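Quinonprotein alcohol dehydrogenase-like protein (Bacteroides thetaiotaomicron VPI-5482, PDB 4R5O) is of unknown function but binds calcium ions and joins an immunoglobulin-like beta-sandwich domain to a seven-bladed beta-propeller. Local coordinates at residues T268-I273 with N305-E310; N279-K284 with N338-V343; Y289-A294 with C298-I303. All blocks are in the same frame, centred on the assembly; numbering follows the deposited sequence.

All three contacts reach one propeller blade, the antiparallel sheet of strands 281-282, 288-294, 297-303 and 309-314. Contact 3 is the hairpin in the middle of that blade; contact 1 joins its outer side to strand 268-270 and the chain that follows, while contact 2 joins strand 281-282 to strand 339-343 of the next sheet. The centre of contact 3 lies about 10 Å from that of contact 1 and about 11 Å from that of contact 2; the centres of contacts 1 and 2 are about 17 Å apart. Among the probable hydrogen bonds, I273 N to E292 OE2 (3.1 Å) ties contact 1 to contact 3, and V281 O to Y289 N (2.8 Å) ties contact 2 to contact 3. The nearest bound calcium ion is about 9 Å from the F307 side chain.

Contact 1: T268-I273 with N305-E310; sequences TELDII and NDFTLE
L270 meets F307, and I272 meets L309, where the corner of the chain at D271 faces the turn that leads into strand 309-314. This is the snug half of the contact. L270 CD2 lies 4.1 Å from F307 CD2, approaching the ring obliquely, and the same methyl sits 3.7 Å from F307 O; the two side chains cross at about a right angle. L270 has its CG opposite the carbonyl carbon (chi1 -71°), which carries the isobutyl group across to the phenylalanine. The F307 ring also packs edge-to-face with Y250, and L237 of strand 235-239, in the same sheet as strand 268-270, touches both L270 and F307. A second apolar pair lies beside the first: L309 CD1 is 3.8 Å from I272 CG1, and L309 CD2 is 3.9 Å from I272 CD1, so both leucine methyls are used. V301 and I303 of the blade touch both of these side chains.

Toward solvent the contact thins out. D271, the centre of an inverse gamma turn, is exposed and borders L309 CD1 with its carbonyl O and its CB; the same O accepts a hydrogen bond from K311 NZ. On the other segment the exposed D306 and T308 turn to each other: D306 OD1 takes the backbone N of T308 at 3.2 Å, an Asx turn, and T308 OG1 at 2.7 Å, both from the same face of the carboxylate plane. No hydrogen bond crosses between 268-273 and 305-310. The join from the preceding sheet of the propeller to the turn and edge strand 309-314 of this blade thus rests, within these segments, on hydrocarbon packing, while the D306 carboxylate bonds within its own segment.

Contact 2: N279-K284 with N338-V343; sequences NFVLAK and NIIYLV
N338 faces K284 where two neighbouring sheets of the beta-propeller meet, residues 281-284 on one side running nearly antiparallel (162°) to residues 338-340 on the other. The amide oxygen does the touching: N338 OD1 lies 3.6 Å from K284 CD and also borders CB, against the aliphatic shaft of the lysine rather than its charge. That shaft is fully extended past CG and crosses N338 obliquely, taking NZ on to a hydrogen bond with T336 O. I339 comes next and turns its side chain away from 279-284, with CG2 over one face of the Y341 ring, 3.5 Å above its plane. I340 points toward 279-284 and forms the buried part of the contact, with CD1 4.3 Å from A283 CB; Y289 of strand 288-294 also packs on this isoleucine. The closest meeting of I340 is with V281, and it is tip to tip: I340 CG1 stands opposite the carbonyl carbon (chi1 -54°), and the CD1 at its end rests 4.0 Å from V281 CG2.

Contact 3: Y289-A294 with C298-I303; sequences YTLESA and CNIVKI
Y289 lies alongside K302, both side chains pointing the same way from adjacent strands. From its CB, 3.7 Å from V301 O, the first torsion puts CG on the side opposite its own carbonyl carbon (chi1 -71°), bringing the ring over the partner strand. CD2 meets I300 CG2 at 3.7 Å, that methyl lying at the ring edge. One step out, CE2 rests 3.7 Å from K302 CB, and K302 CA sits over one ring face, 4.2 Å from the centroid, in a CH-pi contact. CZ borders K302 CG; OH, at the tip, lies 3.8 Å from K302 CD and hydrogen-bonds D285 OD2. With an alanine here, the lysine shaft and I300 CG2 would probably lose their shared aromatic surface, and D285 its hydroxyl partner. The strands form an antiparallel beta hairpin, the middle of a propeller blade, with T290-V301 and E292-N299 as hydrogen-bonded pairs. On the Y289 face, L291 CD2 packs on I300 CG1 at 3.9 Å. On the other face of the sheet, N299 ND2 donates to E292 OE1 at 3.1 Å, reaching its anti side from 34° out of the carboxylate plane, with the amide turned 69° from that plane. The same OE1 forms a salt bridge with K311 NZ.

Contact 1: T268-I273 with N305-E310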
loop_
_atom_site.group_PDB
_atom_site.type_symbol
_atom_site.label_atom_id
_atom_site.label_comp_id
_atom_site.label_asym_id
_atom_site.label_seq_id
_atom_site.Cartn_x
_atom_site.Cartn_y
_atom_site.Cartn_z
ATOM N N THR A 268 -23.870 -1.185 18.860
ATOM C CA THR A 268 -24.308 -0.027 19.627
ATOM C C THR A 268 -24.036 1.211 18.825
ATOM O O THR A 268 -22.973 1.304 18.208
ATOM C CB THR A 268 -23.583 -0.005 20.958
ATOM O OG1 THR A 268 -23.692 -1.285 21.554
ATOM C CG2 THR A 268 -24.064 1.101 21.878
ATOM N N GLU A 269 -24.957 2.169 18.843
ATOM C CA GLU A 269 -24.799 3.443 18.149
ATOM C C GLU A 269 -24.296 4.508 19.093
ATOM O O GLU A 269 -24.634 4.501 20.278
ATOM C CB GLU A 269 -26.115 3.916 17.505
ATOM C CG GLU A 269 -26.619 3.078 16.339
ATOM C CD GLU A 269 -27.950 3.535 15.766
ATOM O OE1 GLU A 269 -28.650 4.328 16.437
ATOM O OE2 GLU A 269 -28.329 3.043 14.678
ATOM N N LEU A 270 -23.467 5.404 18.560
ATOM C CA LEU A 270 -22.970 6.621 19.199
ATOM C C LEU A 270 -23.716 7.779 18.590
ATOM O O LEU A 270 -24.125 7.672 17.439
ATOM C CB LEU A 270 -21.431 6.792 19.066
ATOM C CG LEU A 270 -20.529 5.858 19.878
ATOM C CD1 LEU A 270 -19.075 6.111 19.539
ATOM C CD2 LEU A 270 -20.741 6.033 21.380
ATOM N N ASP A 271 -23.927 8.872 19.339
ATOM C CA ASP A 271 -24.646 10.036 18.817
ATOM C C ASP A 271 -23.692 10.835 17.909
ATOM O O ASP A 271 -23.205 11.899 18.290
ATOM C CB ASP A 271 -25.224 10.894 19.968
ATOM C CG ASP A 271 -26.145 12.045 19.564
ATOM O OD1 ASP A 271 -26.684 12.022 18.414
ATOM O OD2 ASP A 271 -26.372 12.941 20.407
ATOM N N ILE A 272 -23.385 10.271 16.716
ATOM C CA ILE A 272 -22.521 10.836 15.678
ATOM C C ILE A 272 -23.187 10.535 14.344
ATOM O O ILE A 272 -23.041 9.425 13.826
ATOM C CB ILE A 272 -21.035 10.349 15.722
ATOM C CG1 ILE A 272 -20.405 10.451 17.128
ATOM C CG2 ILE A 272 -20.163 11.098 14.647
ATOM C CD1 ILE A 272 -19.164 9.642 17.342
ATOM N N ILE A 273 -23.955 11.515 13.813
ATOM C CA ILE A 273 -24.644 11.404 12.525
ATOM C C ILE A 273 -23.627 11.557 11.413
ATOM O O ILE A 273 -22.923 12.556 11.348
ATOM C CB ILE A 273 -25.817 12.434 12.346
ATOM C CG1 ILE A 273 -26.734 12.646 13.608
ATOM C CG2 ILE A 273 -26.575 12.263 11.010
ATOM C CD1 ILE A 273 -27.427 11.510 14.106
ATOM N N ASN A 305 -12.382 7.624 26.154
ATOM C CA ASN A 305 -12.250 6.228 26.594
ATOM C C ASN A 305 -13.584 5.639 27.097
ATOM O O ASN A 305 -13.832 4.443 26.918
ATOM C CB ASN A 305 -11.198 6.113 27.726
ATOM C CG ASN A 305 -9.767 6.538 27.380
ATOM O OD1 ASN A 305 -9.445 7.025 26.269
ATOM N ND2 ASN A 305 -8.866 6.359 28.356
ATOM N N ASP A 306 -14.425 6.458 27.725
ATOM C CA ASP A 306 -15.693 5.969 28.267
ATOM C C ASP A 306 -16.826 6.133 27.223
ATOM O O ASP A 306 -18.000 5.908 27.531
ATOM C CB ASP A 306 -16.035 6.694 29.587
ATOM C CG ASP A 306 -16.217 8.206 29.515
ATOM O OD1 ASP A 306 -15.980 8.797 28.417
ATOM O OD2 ASP A 306 -16.619 8.801 30.545
ATOM N N PHE A 307 -16.445 6.530 25.994
ATOM C CA PHE A 307 -17.262 6.711 24.789
ATOM C C PHE A 307 -18.282 7.885 24.974
ATOM O O PHE A 307 -19.310 7.956 24.262
ATOM C CB PHE A 307 -17.963 5.395 24.382
ATOM C CG PHE A 307 -17.058 4.450 23.609
ATOM C CD1 PHE A 307 -15.737 4.233 24.008
ATOM C CD2 PHE A 307 -17.544 3.726 22.533
ATOM C CE1 PHE A 307 -14.900 3.381 23.289
ATOM C CE2 PHE A 307 -16.712 2.843 21.828
ATOM C CZ PHE A 307 -15.395 2.688 22.203
ATOM N N THR A 308 -17.915 8.866 25.843
ATOM C CA THR A 308 -18.645 10.127 25.949
ATOM C C THR A 308 -18.088 10.994 24.799
ATOM O O THR A 308 -16.964 10.778 24.340
ATOM C CB THR A 308 -18.579 10.780 27.348
ATOM O OG1 THR A 308 -17.223 11.045 27.694
ATOM C CG2 THR A 308 -19.239 9.949 28.424
ATOM N N LEU A 309 -18.867 11.961 24.336
ATOM C CA LEU A 309 -18.507 12.774 23.196
ATOM C C LEU A 309 -18.382 14.249 23.507
ATOM O O LEU A 309 -19.258 14.849 24.154
ATOM C CB LEU A 309 -19.605 12.611 22.118
ATOM C CG LEU A 309 -20.014 11.175 21.712
ATOM C CD1 LEU A 309 -21.169 11.196 20.723
ATOM C CD2 LEU A 309 -18.823 10.387 21.142
ATOM N N GLU A 310 -17.335 14.853 22.940
ATOM C CA GLU A 310 -17.056 16.295 22.952
ATOM C C GLU A 310 -17.103 16.734 21.513
ATOM O O GLU A 310 -16.502 16.077 20.666
ATOM C CB GLU A 310 -15.726 16.630 23.658
ATOM C CG GLU A 310 -15.378 18.106 23.765
ATOM C CD GLU A 310 -14.151 18.401 24.610
ATOM O OE1 GLU A 310 -14.095 17.907 25.761
ATOM O OE2 GLU A 310 -13.275 19.170 24.145
#

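Contact 2: N279-K284 with N338-V343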
loop_
_atom_site.group_PDB
_atom_site.type_symbol
_atom_site.label_atom_id
_atom_site.label_comp_id
_atom_site.label_asym_id
_atom_site.label_seq_id
_atom_site.Cartn_x
_atom_site.Cartn_y
_atom_site.Cartn_z
ATOM N N ASN A 279 -13.155 8.863 8.262
ATOM C CA ASN A 279 -12.370 7.953 9.068
ATOM C C ASN A 279 -12.345 8.380 10.543
ATOM O O ASN A 279 -12.944 9.376 10.928
ATOM C CB ASN A 279 -10.934 7.878 8.502
ATOM C CG ASN A 279 -10.143 9.141 8.531
ATOM O OD1 ASN A 279 -10.668 10.252 8.386
ATOM N ND2 ASN A 279 -8.839 8.984 8.684
ATOM N N PHE A 280 -11.687 7.552 11.357
ATOM C CA PHE A 280 -11.415 7.727 12.782
ATOM C C PHE A 280 -9.932 7.861 12.977
ATOM O O PHE A 280 -9.179 7.032 12.444
ATOM C CB PHE A 280 -11.966 6.556 13.610
ATOM C CG PHE A 280 -13.434 6.293 13.438
ATOM C CD1 PHE A 280 -13.896 5.526 12.384
ATOM C CD2 PHE A 280 -14.356 6.781 14.352
ATOM C CE1 PHE A 280 -15.263 5.311 12.203
ATOM C CE2 PHE A 280 -15.720 6.553 14.182
ATOM C CZ PHE A 280 -16.164 5.813 13.109
ATOM N N VAL A 281 -9.492 8.886 13.704
ATOM C CA VAL A 281 -8.061 9.054 13.926
ATOM C C VAL A 281 -7.788 9.073 15.434
ATOM O O VAL A 281 -8.542 9.668 16.202
ATOM C CB VAL A 281 -7.461 10.316 13.216
ATOM C CG1 VAL A 281 -7.564 10.204 11.699
ATOM C CG2 VAL A 281 -8.093 11.623 13.693
ATOM N N LEU A 282 -6.711 8.404 15.844
ATOM C CA LEU A 282 -6.250 8.439 17.233
ATOM C C LEU A 282 -5.324 9.638 17.376
ATOM O O LEU A 282 -4.291 9.674 16.710
ATOM C CB LEU A 282 -5.576 7.118 17.657
ATOM C CG LEU A 282 -5.017 7.088 19.092
ATOM C CD1 LEU A 282 -6.154 7.067 20.155
ATOM C CD2 LEU A 282 -4.086 5.921 19.280
ATOM N N ALA A 283 -5.732 10.656 18.158
ATOM C CA ALA A 283 -4.947 11.889 18.333
ATOM C C ALA A 283 -3.967 11.763 19.494
ATOM O O ALA A 283 -3.998 10.760 20.219
ATOM C CB ALA A 283 -5.855 13.071 18.548
ATOM N N LYS A 284 -3.067 12.778 19.652
ATOM C CA LYS A 284 -1.982 12.779 20.658
ATOM C C LYS A 284 -2.552 12.838 22.084
ATOM O O LYS A 284 -1.883 12.362 22.996
ATOM C CB LYS A 284 -0.985 13.926 20.444
ATOM C CG LYS A 284 0.328 13.695 21.188
ATOM C CD LYS A 284 1.198 14.917 21.217
ATOM C CE LYS A 284 2.405 14.667 22.082
ATOM N NZ LYS A 284 3.242 15.884 22.208
ATOM N N ASN A 338 -0.468 18.088 19.065
ATOM C CA ASN A 338 -1.919 18.092 19.309
ATOM C C ASN A 338 -2.636 18.705 18.105
ATOM O O ASN A 338 -3.270 19.774 18.186
ATOM C CB ASN A 338 -2.210 18.862 20.600
ATOM C CG ASN A 338 -1.485 18.295 21.792
ATOM O OD1 ASN A 338 -1.521 17.078 22.065
ATOM N ND2 ASN A 338 -0.848 19.182 22.546
ATOM N N ILE A 339 -2.517 17.997 16.975
ATOM C CA ILE A 339 -2.977 18.413 15.663
ATOM C C ILE A 339 -3.718 17.291 14.910
ATOM O O ILE A 339 -3.370 16.106 14.991
ATOM C CB ILE A 339 -1.701 18.845 14.867
ATOM C CG1 ILE A 339 -1.197 20.213 15.337
ATOM C CG2 ILE A 339 -1.893 18.865 13.352
ATOM C CD1 ILE A 339 0.141 20.596 14.751
ATOM N N ILE A 340 -4.718 17.718 14.129
ATOM C CA ILE A 340 -5.437 16.916 13.149
ATOM C C ILE A 340 -5.532 17.752 11.870
ATOM O O ILE A 340 -5.948 18.912 11.911
ATOM C CB ILE A 340 -6.820 16.378 13.595
ATOM C CG1 ILE A 340 -6.715 15.589 14.914
ATOM C CG2 ILE A 340 -7.462 15.541 12.458
ATOM C CD1 ILE A 340 -7.988 15.170 15.508
ATOM N N TYR A 341 -5.095 17.177 10.760
ATOM C CA TYR A 341 -5.256 17.777 9.449
ATOM C C TYR A 341 -6.549 17.239 8.831
ATOM O O TYR A 341 -6.783 16.032 8.897
ATOM C CB TYR A 341 -4.043 17.510 8.552
ATOM C CG TYR A 341 -2.763 18.139 9.035
ATOM C CD1 TYR A 341 -2.444 19.456 8.714
ATOM C CD2 TYR A 341 -1.833 17.402 9.759
ATOM C CE1 TYR A 341 -1.254 20.039 9.151
ATOM C CE2 TYR A 341 -0.631 17.972 10.182
ATOM C CZ TYR A 341 -0.353 19.295 9.885
ATOM O OH TYR A 341 0.833 19.860 10.268
ATOM N N LEU A 342 -7.398 18.111 8.272
ATOM C CA LEU A 342 -8.642 17.680 7.634
ATOM C C LEU A 342 -8.886 18.550 6.396
ATOM O O LEU A 342 -8.371 19.663 6.318
ATOM C CB LEU A 342 -9.867 17.675 8.590
ATOM C CG LEU A 342 -10.396 18.942 9.283
ATOM C CD1 LEU A 342 -11.682 18.629 9.993
ATOM C CD2 LEU A 342 -9.431 19.504 10.320
ATOM N N VAL A 343 -9.591 17.986 5.390
ATOM C CA VAL A 343 -9.846 18.587 4.071
ATOM C C VAL A 343 -11.280 19.084 3.933
ATOM O O VAL A 343 -12.223 18.330 4.166
ATOM C CB VAL A 343 -9.568 17.574 2.937
ATOM C CG1 VAL A 343 -9.556 18.271 1.576
ATOM C CG2 VAL A 343 -8.262 16.829 3.159
#

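Contact 3: Y289-A294 with C298-I303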
loop_
_atom_site.group_PDB
_atom_site.type_symbol
_atom_site.label_atom_id
_atom_site.label_comp_id
_atom_site.label_asym_id
_atom_site.label_seq_id
_atom_site.Cartn_x
_atom_site.Cartn_y
_atom_site.Cartn_z
ATOM N N TYR A 289 -10.990 10.646 17.171
ATOM C CA TYR A 289 -11.745 11.709 16.542
ATOM C C TYR A 289 -12.320 11.285 15.231
ATOM O O TYR A 289 -11.664 10.607 14.451
ATOM C CB TYR A 289 -10.848 12.940 16.313
ATOM C CG TYR A 289 -10.462 13.678 17.567
ATOM C CD1 TYR A 289 -9.468 13.189 18.409
ATOM C CD2 TYR A 289 -10.991 14.934 17.846
ATOM C CE1 TYR A 289 -9.087 13.881 19.559
ATOM C CE2 TYR A 289 -10.608 15.646 18.986
ATOM C CZ TYR A 289 -9.654 15.115 19.837
ATOM O OH TYR A 289 -9.252 15.835 20.927
ATOM N N THR A 290 -13.526 11.738 14.954
ATOM C CA THR A 290 -14.183 11.559 13.669
ATOM C C THR A 290 -14.972 12.843 13.418
ATOM O O THR A 290 -14.838 13.789 14.173
ATOM C CB THR A 290 -15.015 10.267 13.625
ATOM O OG1 THR A 290 -15.387 9.999 12.263
ATOM C CG2 THR A 290 -16.248 10.290 14.557
ATOM N N LEU A 291 -15.751 12.881 12.347
ATOM C CA LEU A 291 -16.615 14.010 12.004
ATOM C C LEU A 291 -18.078 13.605 12.022
ATOM O O LEU A 291 -18.433 12.446 11.754
ATOM C CB LEU A 291 -16.276 14.603 10.618
ATOM C CG LEU A 291 -14.879 15.122 10.342
ATOM C CD1 LEU A 291 -14.828 15.656 8.962
ATOM C CD2 LEU A 291 -14.451 16.203 11.319
ATOM N N GLU A 292 -18.918 14.584 12.310
ATOM C CA GLU A 292 -20.365 14.462 12.310
ATOM C C GLU A 292 -20.885 15.421 11.272
ATOM O O GLU A 292 -20.353 16.531 11.134
ATOM C CB GLU A 292 -20.931 14.733 13.713
ATOM C CG GLU A 292 -22.443 14.609 13.796
ATOM C CD GLU A 292 -23.016 14.810 15.172
ATOM O OE1 GLU A 292 -22.603 15.775 15.849
ATOM O OE2 GLU A 292 -23.927 14.039 15.549
ATOM N N SER A 293 -21.887 14.993 10.516
ATOM C CA SER A 293 -22.475 15.818 9.468
ATOM C C SER A 293 -23.449 16.811 10.100
ATOM O O SER A 293 -24.244 16.435 10.947
ATOM C CB SER A 293 -23.143 14.943 8.409
ATOM O OG SER A 293 -22.171 14.114 7.773
ATOM N N ALA A 294 -23.269 18.105 9.783
ATOM C CA ALA A 294 -24.084 19.228 10.276
ATOM C C ALA A 294 -24.615 20.044 9.080
ATOM O O ALA A 294 -24.110 19.899 7.956
ATOM C CB ALA A 294 -23.280 20.110 11.234
ATOM N N CYS A 298 -19.605 20.927 9.743
ATOM C CA CYS A 298 -19.404 19.605 10.336
ATOM C C CYS A 298 -18.992 19.783 11.780
ATOM O O CYS A 298 -18.654 20.896 12.165
ATOM C CB CYS A 298 -18.374 18.783 9.554
ATOM S SG CYS A 298 -16.674 19.431 9.599
ATOM N N ASN A 299 -18.998 18.703 12.573
ATOM C CA ASN A 299 -18.520 18.739 13.950
ATOM C C ASN A 299 -17.356 17.792 14.136
ATOM O O ASN A 299 -17.470 16.620 13.774
ATOM C CB ASN A 299 -19.626 18.381 14.926
ATOM C CG ASN A 299 -20.855 19.231 14.836
ATOM O OD1 ASN A 299 -20.817 20.457 14.935
ATOM N ND2 ASN A 299 -21.988 18.574 14.731
ATOM N N ILE A 300 -16.228 18.286 14.681
ATOM C CA ILE A 300 -15.073 17.444 15.043
ATOM C C ILE A 300 -15.448 16.777 16.351
ATOM O O ILE A 300 -15.642 17.467 17.361
ATOM C CB ILE A 300 -13.745 18.226 15.111
ATOM C CG1 ILE A 300 -13.502 19.013 13.805
ATOM C CG2 ILE A 300 -12.589 17.278 15.463
ATOM C CD1 ILE A 300 -12.374 19.998 13.840
ATOM N N VAL A 301 -15.646 15.455 16.315
ATOM C CA VAL A 301 -16.113 14.738 17.493
ATOM C C VAL A 301 -14.946 14.010 18.174
ATOM O O VAL A 301 -14.284 13.198 17.566
ATOM C CB VAL A 301 -17.256 13.750 17.145
ATOM C CG1 VAL A 301 -17.710 12.971 18.375
ATOM C CG2 VAL A 301 -18.438 14.486 16.523
ATOM N N LYS A 302 -14.744 14.293 19.452
ATOM C CA LYS A 302 -13.795 13.634 20.344
ATOM C C LYS A 302 -14.508 12.474 20.994
ATOM O O LYS A 302 -15.578 12.682 21.557
ATOM C CB LYS A 302 -13.266 14.646 21.365
ATOM C CG LYS A 302 -12.350 14.153 22.463
ATOM C CD LYS A 302 -12.110 15.350 23.357
ATOM C CE LYS A 302 -11.111 15.214 24.461
ATOM N NZ LYS A 302 -10.951 16.481 25.213
ATOM N N ILE A 303 -13.960 11.254 20.868
ATOM C CA ILE A 303 -14.570 10.069 21.471
ATOM C C ILE A 303 -13.659 9.697 22.617
ATOM O O ILE A 303 -12.520 9.276 22.382
ATOM C CB ILE A 303 -14.833 8.900 20.468
ATOM C CG1 ILE A 303 -15.485 9.409 19.134
ATOM C CG2 ILE A 303 -15.657 7.782 21.143
ATOM C CD1 ILE A 303 -15.576 8.370 17.898
#